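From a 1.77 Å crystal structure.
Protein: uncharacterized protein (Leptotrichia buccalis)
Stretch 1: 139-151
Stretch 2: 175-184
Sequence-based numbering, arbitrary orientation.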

ATOM      1  N   ILE A 139      -3.837  11.039  18.474  1.00 24.63           N
ATOM      2  CA  ILE A 139      -3.712   9.631  18.805  1.00 22.60           C
ATOM      3  C   ILE A 139      -3.538   9.373  20.304  1.00 23.32           C
ATOM      4  O   ILE A 139      -4.260   8.564  20.883  1.00 23.34           O
ATOM      5  N   PHE A 140      -2.599  10.069  20.939  1.00 25.20           N
ATOM      6  CA  PHE A 140      -2.304   9.800  22.342  1.00 25.63           C
ATOM      7  C   PHE A 140      -3.336  10.355  23.324  1.00 27.20           C
ATOM      8  O   PHE A 140      -3.248  10.081  24.518  1.00 27.21           O
ATOM      9  N   SER A 141      -4.316  11.107  22.814  1.00 27.49           N
ATOM     10  CA  SER A 141      -5.436  11.589  23.622  1.00 32.81           C
ATOM     11  C   SER A 141      -6.529  10.527  23.769  1.00 30.58           C
ATOM     12  O   SER A 141      -7.498  10.710  24.510  1.00 28.70           O
ATOM     13  N   GLN A 142      -6.390   9.430  23.039  1.00 26.04           N
ATOM     14  CA  GLN A 142      -7.369   8.354  23.104  1.00 28.53           C
ATOM     15  C   GLN A 142      -6.944   7.291  24.118  1.00 29.50           C
ATOM     16  O   GLN A 142      -5.819   6.793  24.078  1.00 26.81           O
ATOM     17  N   SER A 143      -7.864   6.945  25.012  1.00 26.17           N
ATOM     18  CA  SER A 143      -7.656   5.871  25.970  1.00 26.66           C
ATOM     19  C   SER A 143      -7.671   4.530  25.263  1.00 25.10           C
ATOM     20  O   SER A 143      -8.414   4.342  24.302  1.00 26.32           O
ATOM     21  N   GLY A 144      -6.853   3.589  25.725  1.00 26.89           N
ATOM     22  CA  GLY A 144      -6.926   2.233  25.197  1.00 25.80           C
ATOM     23  C   GLY A 144      -5.948   1.845  24.098  1.00 24.66           C
ATOM     24  O   GLY A 144      -6.081   0.774  23.504  1.00 24.41           O
ATOM     25  N   LEU A 145      -4.961   2.688  23.812  1.00 23.54           N
ATOM     26  CA  LEU A 145      -3.945   2.305  22.829  1.00 29.24           C
ATOM     27  C   LEU A 145      -3.179   1.069  23.308  1.00 29.23           C
ATOM     28  O   LEU A 145      -2.815   0.964  24.480  1.00 30.07           O
ATOM     29  N   GLN A 146      -2.942   0.133  22.397  1.00 26.86           N
ATOM     30  CA  GLN A 146      -2.315  -1.134  22.751  1.00 29.00           C
ATOM     31  C   GLN A 146      -0.836  -1.082  22.398  1.00 29.97           C
ATOM     32  O   GLN A 146      -0.393  -1.659  21.402  1.00 26.41           O
ATOM     33  N   LEU A 147      -0.076  -0.375  23.225  1.00 25.93           N
ATOM     34  CA  LEU A 147       1.323  -0.082  22.926  1.00 33.75           C
ATOM     35  C   LEU A 147       2.319  -1.162  23.363  1.00 32.39           C
ATOM     36  O   LEU A 147       3.475  -1.131  22.943  1.00 30.93           O
ATOM     37  N   LEU A 148       1.876  -2.107  24.190  1.00 35.12           N
ATOM     38  CA  LEU A 148       2.765  -3.117  24.770  1.00 35.80           C
ATOM     39  C   LEU A 148       2.311  -4.526  24.435  1.00 37.72           C
ATOM     40  O   LEU A 148       2.588  -5.475  25.166  1.00 44.01           O
ATOM     41  N   ILE A 149       1.601  -4.649  23.325  1.00 33.50           N
ATOM     42  CA  ILE A 149       1.130  -5.933  22.857  1.00 30.31           C
ATOM     43  C   ILE A 149       2.038  -6.407  21.731  1.00 30.58           C
ATOM     44  O   ILE A 149       2.279  -5.674  20.774  1.00 30.08           O
ATOM     45  N   LYS A 150       2.538  -7.632  21.855  1.00 30.94           N
ATOM     46  CA  LYS A 150       3.417  -8.226  20.855  1.00 33.68           C
ATOM     47  C   LYS A 150       2.697  -8.446  19.537  1.00 34.83           C
ATOM     48  O   LYS A 150       1.593  -8.996  19.510  1.00 34.54           O
ATOM     49  N   ASP A 151       3.326  -8.045  18.435  1.00 31.52           N
ATOM     50  CA  ASP A 151       2.740  -8.300  17.121  1.00 32.18           C
ATOM     51  C   ASP A 151       2.959  -9.760  16.743  1.00 31.03           C
ATOM     52  O   ASP A 151       3.439 -10.556  17.563  1.00 35.67           O
ATOM     53  N   ASP A 175       5.261   8.554  27.922  1.00 29.58           N
ATOM     54  CA  ASP A 175       4.385   9.343  28.788  1.00 27.78           C
ATOM     55  C   ASP A 175       3.007   8.687  28.902  1.00 25.20           C
ATOM     56  O   ASP A 175       2.385   8.692  29.967  1.00 23.43           O
ATOM     57  N   TYR A 176       2.527   8.146  27.784  1.00 26.64           N
ATOM     58  CA  TYR A 176       1.201   7.525  27.722  1.00 26.85           C
ATOM     59  C   TYR A 176       1.204   6.274  28.594  1.00 24.77           C
ATOM     60  O   TYR A 176       0.286   6.032  29.375  1.00 24.70           O
ATOM     61  N   ILE A 177       2.255   5.480  28.449  1.00 24.43           N
ATOM     62  CA  ILE A 177       2.408   4.274  29.250  1.00 23.99           C
ATOM     63  C   ILE A 177       2.469   4.567  30.758  1.00 24.59           C
ATOM     64  O   ILE A 177       1.906   3.824  31.560  1.00 28.79           O
ATOM     65  N   LYS A 178       3.132   5.652  31.140  1.00 24.87           N
ATOM     66  CA  LYS A 178       3.242   5.999  32.554  1.00 24.61           C
ATOM     67  C   LYS A 178       1.915   6.557  33.056  1.00 26.01           C
ATOM     68  O   LYS A 178       1.492   6.273  34.173  1.00 24.61           O
ATOM     69  N   LYS A 179       1.256   7.355  32.225  1.00 23.30           N
ATOM     70  CA  LYS A 179      -0.038   7.906  32.601  1.00 23.62           C
ATOM     71  C   LYS A 179      -1.019   6.778  32.914  1.00 25.34           C
ATOM     72  O   LYS A 179      -1.623   6.746  33.990  1.00 25.53           O
ATOM     73  N   TYR A 180      -1.164   5.846  31.974  1.00 24.24           N
ATOM     74  CA  TYR A 180      -2.152   4.783  32.119  1.00 27.81           C
ATOM     75  C   TYR A 180      -1.629   3.559  32.870  1.00 28.31           C
ATOM     76  O   TYR A 180      -2.371   2.603  33.085  1.00 28.98           O
ATOM     77  N   ASN A 181      -0.369   3.616  33.289  1.00 27.36           N
ATOM     78  CA  ASN A 181       0.252   2.556  34.082  1.00 30.68           C
ATOM     79  C   ASN A 181       0.248   1.220  33.337  1.00 28.95           C
ATOM     80  O   ASN A 181      -0.038   0.178  33.922  1.00 34.75           O
ATOM     81  N   LEU A 182       0.570   1.261  32.050  1.00 27.78           N
ATOM     82  CA  LEU A 182       0.544   0.048  31.221  1.00 30.74           C
ATOM     83  C   LEU A 182       1.771  -0.831  31.467  1.00 34.99           C
ATOM     84  O   LEU A 182       2.880  -0.329  31.667  1.00 34.20           O
ATOM     85  N   LYS A 183       1.561  -2.146  31.458  1.00 39.85           N
ATOM     86  CA  LYS A 183       2.637  -3.101  31.707  1.00 42.40           C
ATOM     87  C   LYS A 183       2.785  -4.053  30.523  1.00 51.13           C
ATOM     88  O   LYS A 183       1.873  -4.180  29.708  1.00 53.98           O
ATOM     89  N   GLU A 184       3.931  -4.718  30.428  1.00 56.77           N
ATOM     90  CA  GLU A 184       4.178  -5.642  29.323  1.00 62.64           C
ATOM     91  C   GLU A 184       3.129  -6.754  29.251  1.00 64.48           C
ATOM     92  O   GLU A 184       2.712  -7.301  30.273  1.00 64.93           O
TER

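A buried tyrosine can organise a loop when its ring packs against apolar side chains while its hydroxyl meets the backbone, and the contact between these two stretches illustrates the principle. Tyr 176 (chi1 t) points from its helix toward the other stretch. Its OH donates to Gln 142 O at 2.6 Å and accepts from Leu 145 N at 2.9 Å, so one hydroxyl ties together both ends of a short turn. Leu 145 (m, t) lays CD1 over one face of the ring, 4.0 Å from its centroid, whereas Tyr 176 CD1 lies at the edge of the Phe 140 ring (chi1 m), 3.9 Å from Phe 140 CD1. Leu 147 (m, t) adds CD1, 3.7 Å from Tyr 176 CD2.

Leu 148 (m, t) is the second anchor. Its CD2 lies 4.0 Å from Ile 177 CD1, and its CD1 is 3.8 Å from Leu 182 CB, so the branched end spans helix and tail. Beside it, Glu 184 (chi1 t), though poorly ordered, curls its carboxylate back to a salt bridge, OE1 to Lys 150 NZ at 2.8 Å.

At the opposite end, two waters donate to Phe 140 O and accept from Lys 179 NZ, bridging groups that do not touch directly; the O of water 2 also lies 2.4 Å from Tyr 180 OH.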

ATOM      1  CB  ILE A 139      -2.577   8.972  18.002  1.00 23.23           C
ATOM      2  CG1 ILE A 139      -2.893   9.050  16.501  1.00 23.34           C
ATOM      3  CG2 ILE A 139      -2.387   7.530  18.436  1.00 26.96           C
ATOM      4  CD1 ILE A 139      -1.779   8.522  15.616  1.00 26.59           C
ATOM      5  CB  PHE A 140      -0.883  10.258  22.701  1.00 21.97           C
ATOM      6  CG  PHE A 140       0.188   9.486  21.977  1.00 28.20           C
ATOM      7  CD1 PHE A 140       0.363   8.130  22.220  1.00 31.86           C
ATOM      8  CD2 PHE A 140       0.994  10.101  21.035  1.00 34.36           C
ATOM      9  CE1 PHE A 140       1.333   7.409  21.551  1.00 31.92           C
ATOM     10  CE2 PHE A 140       1.966   9.385  20.360  1.00 38.63           C
ATOM     11  CZ  PHE A 140       2.137   8.037  20.622  1.00 37.45           C
ATOM     12  CB  SER A 141      -6.050  12.844  22.993  1.00 42.69           C
ATOM     13  OG  SER A 141      -5.151  13.936  23.055  1.00 51.84           O
ATOM     14  CB  GLN A 142      -7.553   7.720  21.724  1.00 30.23           C
ATOM     15  CG  GLN A 142      -7.782   8.730  20.607  1.00 30.27           C
ATOM     16  CD  GLN A 142      -8.950   9.659  20.883  1.00 32.17           C
ATOM     17  OE1 GLN A 142     -10.025   9.221  21.285  1.00 35.39           O
ATOM     18  NE2 GLN A 142      -8.739  10.954  20.678  1.00 35.78           N
ATOM     19  CB  SER A 143      -8.769   5.901  27.019  1.00 29.26           C
ATOM     20  OG  SER A 143      -8.673   4.805  27.914  1.00 34.31           O
ATOM     21  CB  LEU A 145      -2.980   3.457  22.542  1.00 27.11           C
ATOM     22  CG  LEU A 145      -3.618   4.742  22.004  1.00 26.58           C
ATOM     23  CD1 LEU A 145      -2.573   5.844  21.842  1.00 30.65           C
ATOM     24  CD2 LEU A 145      -4.343   4.479  20.699  1.00 22.51           C
ATOM     25  CB  GLN A 146      -3.021  -2.287  22.029  1.00 33.38           C
ATOM     26  CG  GLN A 146      -4.503  -2.379  22.363  1.00 30.85           C
ATOM     27  CD  GLN A 146      -5.164  -3.618  21.793  1.00 32.41           C
ATOM     28  OE1 GLN A 146      -4.852  -4.740  22.192  1.00 36.14           O
ATOM     29  NE2 GLN A 146      -6.088  -3.421  20.858  1.00 32.39           N
ATOM     30  CB  LEU A 147       1.733   1.266  23.539  1.00 34.24           C
ATOM     31  CG  LEU A 147       0.907   2.521  23.222  1.00 36.12           C
ATOM     32  CD1 LEU A 147       1.583   3.745  23.838  1.00 33.54           C
ATOM     33  CD2 LEU A 147       0.724   2.715  21.723  1.00 26.44           C
ATOM     34  CB  LEU A 148       2.840  -2.953  26.290  1.00 31.74           C
ATOM     35  CG  LEU A 148       3.460  -1.629  26.713  1.00 30.54           C
ATOM     36  CD1 LEU A 148       3.374  -1.456  28.231  1.00 31.57           C
ATOM     37  CD2 LEU A 148       4.893  -1.549  26.223  1.00 33.82           C
ATOM     38  CB  ILE A 149      -0.314  -5.818  22.325  1.00 32.59           C
ATOM     39  CG1 ILE A 149      -1.217  -5.158  23.370  1.00 38.29           C
ATOM     40  CG2 ILE A 149      -0.847  -7.184  21.921  1.00 39.13           C
ATOM     41  CD1 ILE A 149      -1.736  -6.106  24.419  1.00 47.22           C
ATOM     42  CB  LYS A 150       3.935  -9.580  21.348  1.00 41.26           C
ATOM     43  CG  LYS A 150       4.642  -9.549  22.695  1.00 50.89           C
ATOM     44  CD  LYS A 150       6.061  -9.042  22.564  1.00 57.69           C
ATOM     45  CE  LYS A 150       6.972  -9.681  23.607  1.00 63.41           C
ATOM     46  NZ  LYS A 150       6.597  -9.304  25.000  1.00 64.56           N
ATOM     47  CB  ASP A 151       3.278  -7.337  16.044  1.00 31.03           C
ATOM     48  CG  ASP A 151       4.754  -7.565  15.703  1.00 36.02           C
ATOM     49  OD1 ASP A 151       5.339  -8.598  16.104  1.00 30.08           O
ATOM     50  OD2 ASP A 151       5.328  -6.701  15.003  1.00 37.04           O
ATOM     51  CB  ASP A 175       4.210  10.774  28.259  1.00 31.93           C
ATOM     52  CG  ASP A 175       5.443  11.648  28.462  1.00 41.41           C
ATOM     53  OD1 ASP A 175       6.399  11.236  29.168  1.00 34.80           O
ATOM     54  OD2 ASP A 175       5.439  12.771  27.910  1.00 42.20           O
ATOM     55  CB  TYR A 176       0.879   7.157  26.272  1.00 20.42           C
ATOM     56  CG  TYR A 176      -0.509   6.599  26.027  1.00 23.88           C
ATOM     57  CD1 TYR A 176      -1.534   7.421  25.582  1.00 27.63           C
ATOM     58  CD2 TYR A 176      -0.783   5.250  26.217  1.00 21.25           C
ATOM     59  CE1 TYR A 176      -2.803   6.921  25.339  1.00 24.55           C
ATOM     60  CE2 TYR A 176      -2.047   4.735  25.983  1.00 19.44           C
ATOM     61  CZ  TYR A 176      -3.057   5.581  25.543  1.00 21.77           C
ATOM     62  OH  TYR A 176      -4.326   5.095  25.297  1.00 25.76           O
ATOM     63  CB  ILE A 177       3.633   3.459  28.777  1.00 26.05           C
ATOM     64  CG1 ILE A 177       3.300   2.783  27.442  1.00 24.01           C
ATOM     65  CG2 ILE A 177       4.044   2.435  29.826  1.00 30.86           C
ATOM     66  CD1 ILE A 177       4.502   2.444  26.599  1.00 28.43           C
ATOM     67  CB  LYS A 178       4.372   7.007  32.782  1.00 23.92           C
ATOM     68  CG  LYS A 178       4.650   7.340  34.253  1.00 27.36           C
ATOM     69  CD  LYS A 178       5.859   8.256  34.360  1.00 28.24           C
ATOM     70  CE  LYS A 178       5.956   8.914  35.738  1.00 38.47           C
ATOM     71  NZ  LYS A 178       6.127   7.918  36.825  1.00 38.45           N
ATOM     72  CB  LYS A 179      -0.576   8.803  31.482  1.00 23.34           C
ATOM     73  CG  LYS A 179      -2.053   9.215  31.635  1.00 23.65           C
ATOM     74  CD  LYS A 179      -2.485  10.134  30.496  1.00 23.49           C
ATOM     75  CE  LYS A 179      -3.952  10.577  30.641  1.00 24.56           C
ATOM     76  NZ  LYS A 179      -4.303  11.592  29.607  1.00 25.64           N
ATOM     77  CB  TYR A 180      -2.724   4.383  30.758  1.00 25.79           C
ATOM     78  CG  TYR A 180      -3.584   5.455  30.137  1.00 23.41           C
ATOM     79  CD1 TYR A 180      -4.848   5.729  30.637  1.00 24.71           C
ATOM     80  CD2 TYR A 180      -3.130   6.201  29.060  1.00 22.81           C
ATOM     81  CE1 TYR A 180      -5.644   6.710  30.074  1.00 27.14           C
ATOM     82  CE2 TYR A 180      -3.924   7.193  28.485  1.00 24.02           C
ATOM     83  CZ  TYR A 180      -5.177   7.436  28.995  1.00 27.53           C
ATOM     84  OH  TYR A 180      -5.970   8.411  28.428  1.00 24.87           O
ATOM     85  CB  ASN A 181      -0.437   2.411  35.446  1.00 31.77           C
ATOM     86  CG  ASN A 181       0.474   1.786  36.507  1.00 33.61           C
ATOM     87  OD1 ASN A 181       1.687   2.011  36.523  1.00 32.01           O
ATOM     88  ND2 ASN A 181      -0.118   1.004  37.404  1.00 34.02           N
ATOM     89  CB  LEU A 182       0.437   0.403  29.740  1.00 30.88           C
ATOM     90  CG  LEU A 182      -0.737   1.309  29.362  1.00 30.39           C
ATOM     91  CD1 LEU A 182      -0.740   1.572  27.876  1.00 33.93           C
ATOM     92  CD2 LEU A 182      -2.050   0.697  29.802  1.00 29.99           C
ATOM     93  CB  LYS A 183       2.352  -3.894  32.983  1.00 38.94           C
ATOM     94  CG  LYS A 183       2.036  -3.031  34.190  1.00 41.10           C
ATOM     95  CD  LYS A 183       3.200  -2.120  34.523  1.00 38.32           C
ATOM     96  CE  LYS A 183       2.887  -1.215  35.701  1.00 43.85           C
ATOM     97  NZ  LYS A 183       4.043  -0.316  35.999  1.00 47.99           N
ATOM     98  CB  GLU A 184       5.575  -6.250  29.427  1.00 67.79           C
ATOM     99  CG  GLU A 184       5.886  -7.259  28.331  1.00 73.14           C
ATOM    100  CD  GLU A 184       5.876  -6.640  26.943  1.00 74.09           C
ATOM    101  OE1 GLU A 184       5.172  -7.176  26.060  1.00 75.94           O
ATOM    102  OE2 GLU A 184       6.575  -5.624  26.735  1.00 71.71           O
TER
HETATM  103  O   HOH W   1      -2.509  11.357  27.118  1.00 37.03           O
HETATM  104  O   HOH W   2      -4.837   9.949  26.943  1.00 42.53           O